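Local coordinates for iron-sulfur cluster assembly scaffold protein NifU (Fervidobacterium islandicum, PDB 6A6F), which probably acts as a SufU-type scaffold protein in the assembly of iron-sulfur clusters by the SUF system, at residues K28-K33 and L131-K136. Sequence-based numbering, arbitrary orientation.
Sequences KVEEGK and LEIALK. With NI (nickel (II) ion), chain H.
The carboxylate of Glu30 takes Ile133 CG2 over one face, with the methyl 3.4 Å from OE1 and 3.7 Å from CD; nothing of the helix lies over the other face. Nickel and water 1 sit beyond the oxygens, both close to the carboxylate plane. Glu30 OE2 binds the metal at 2.2 Å. OE1 accepts a hydrogen bond from water 1, itself a nickel ligand, and the two bonds together fix the rotation of the group. The chain reaches the metal by a bend at chi2 (78°), while its CB rests 3.6 Å from Ala134 CB, at the pair of residues whose CA atoms come closest across the two segments. Here the end of helix 118-135, whose Cys123 binds zinc, lies against the outer strand 28-34 of the three-stranded antiparallel sheet in this NifU-like domain; the two segments run at 147° with axes 8.3 Å apart. Two residues before Glu30, and so on the same side of the strand, Lys28 bends likewise at chi2 and carries NZ to 2.4 Å from the nickel; a lysine amine that ligates a metal is probably neutral. Its CE passes 3.7 Å from Ala134 O. Water 2, also on the nickel, donates to Ile133 O at 2.8 Å, tying the metal to the helix backbone.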
# COMPACT_ATOMS: atom_id res chain seq x y z
N LYS A 28 -13.11 3.01 -21.01
CA LYS A 28 -12.68 4.29 -20.42
C LYS A 28 -11.54 4.01 -19.42
O LYS A 28 -11.60 3.02 -18.69
CB LYS A 28 -13.89 4.97 -19.78
CG LYS A 28 -13.63 6.26 -19.02
CD LYS A 28 -13.01 7.28 -19.96
CE LYS A 28 -12.85 8.61 -19.25
NZ LYS A 28 -12.13 9.56 -20.14
N VAL A 29 -10.52 4.86 -19.44
CA VAL A 29 -9.40 4.82 -18.53
C VAL A 29 -9.26 6.20 -17.92
O VAL A 29 -9.16 7.18 -18.68
CB VAL A 29 -8.06 4.55 -19.24
CG1 VAL A 29 -6.92 4.50 -18.22
CG2 VAL A 29 -8.08 3.24 -20.03
N GLU A 30 -9.26 6.30 -16.60
CA GLU A 30 -9.11 7.60 -15.91
C GLU A 30 -8.09 7.54 -14.78
O GLU A 30 -8.14 6.65 -13.93
CB GLU A 30 -10.47 8.07 -15.38
CG GLU A 30 -10.47 9.50 -14.85
CD GLU A 30 -10.52 10.52 -15.96
OE1 GLU A 30 -9.89 11.60 -15.84
OE2 GLU A 30 -11.17 10.24 -16.95
N GLU A 31 -7.15 8.48 -14.78
CA GLU A 31 -6.08 8.54 -13.75
C GLU A 31 -6.36 9.63 -12.74
O GLU A 31 -6.89 10.66 -13.09
CB GLU A 31 -4.76 8.86 -14.39
CG GLU A 31 -4.42 7.89 -15.48
CD GLU A 31 -3.16 8.27 -16.21
OE1 GLU A 31 -2.15 8.63 -15.54
OE2 GLU A 31 -3.18 8.18 -17.46
N GLY A 32 -6.03 9.40 -11.47
CA GLY A 32 -6.24 10.41 -10.45
C GLY A 32 -5.14 10.30 -9.46
O GLY A 32 -4.57 9.22 -9.31
N LYS A 33 -4.84 11.41 -8.77
CA LYS A 33 -3.74 11.46 -7.76
C LYS A 33 -4.14 12.30 -6.55
O LYS A 33 -4.88 13.24 -6.70
CB LYS A 33 -2.49 12.15 -8.33
CG LYS A 33 -1.87 11.59 -9.59
CD LYS A 33 -1.07 12.69 -10.31
CE LYS A 33 -0.48 12.20 -11.63
NZ LYS A 33 0.52 11.14 -11.32
N LEU A 131 -13.71 8.43 -10.35
CA LEU A 131 -14.89 7.88 -10.98
C LEU A 131 -15.86 8.94 -11.55
O LEU A 131 -16.34 8.81 -12.68
CB LEU A 131 -15.64 7.06 -9.96
CG LEU A 131 -16.98 6.47 -10.39
CD1 LEU A 131 -16.82 5.35 -11.37
CD2 LEU A 131 -17.71 5.92 -9.19
N GLU A 132 -16.17 9.96 -10.75
CA GLU A 132 -16.99 11.11 -11.22
C GLU A 132 -16.49 11.70 -12.54
O GLU A 132 -17.24 11.85 -13.52
CB GLU A 132 -17.03 12.19 -10.13
CG GLU A 132 -18.00 13.34 -10.42
CD GLU A 132 -18.06 14.36 -9.28
OE1 GLU A 132 -17.06 14.51 -8.54
OE2 GLU A 132 -19.11 15.00 -9.10
N ILE A 133 -15.21 12.01 -12.60
CA ILE A 133 -14.63 12.53 -13.82
C ILE A 133 -14.76 11.52 -14.94
O ILE A 133 -15.21 11.89 -16.03
CB ILE A 133 -13.18 12.97 -13.64
CG1 ILE A 133 -13.11 14.14 -12.66
CG2 ILE A 133 -12.56 13.43 -14.97
CD1 ILE A 133 -11.76 14.30 -11.98
N ALA A 134 -14.46 10.24 -14.67
CA ALA A 134 -14.54 9.22 -15.69
C ALA A 134 -15.94 9.10 -16.27
O ALA A 134 -16.11 8.99 -17.46
CB ALA A 134 -14.09 7.86 -15.14
N LEU A 135 -16.95 9.05 -15.42
CA LEU A 135 -18.31 8.81 -15.90
C LEU A 135 -19.03 10.06 -16.49
O LEU A 135 -20.04 9.91 -17.18
CB LEU A 135 -19.19 8.24 -14.80
CG LEU A 135 -18.78 6.90 -14.22
CD1 LEU A 135 -19.84 6.51 -13.21
CD2 LEU A 135 -18.60 5.81 -15.27
N LYS A 136 -18.54 11.25 -16.21
CA LYS A 136 -19.15 12.46 -16.75
C LYS A 136 -18.11 13.38 -17.40
O LYS A 136 -17.91 13.30 -18.61
CB LYS A 136 -19.92 13.18 -15.66
CG LYS A 136 -19.08 14.16 -14.86
CD LYS A 136 -19.59 14.28 -13.45
CE LYS A 136 -21.10 14.37 -13.41
NZ LYS A 136 -21.49 14.89 -12.09
NI NI H . -11.27 11.34 -18.81
O HOH W 1 -9.90 13.39 -18.11
O HOH W 2 -13.59 11.83 -18.35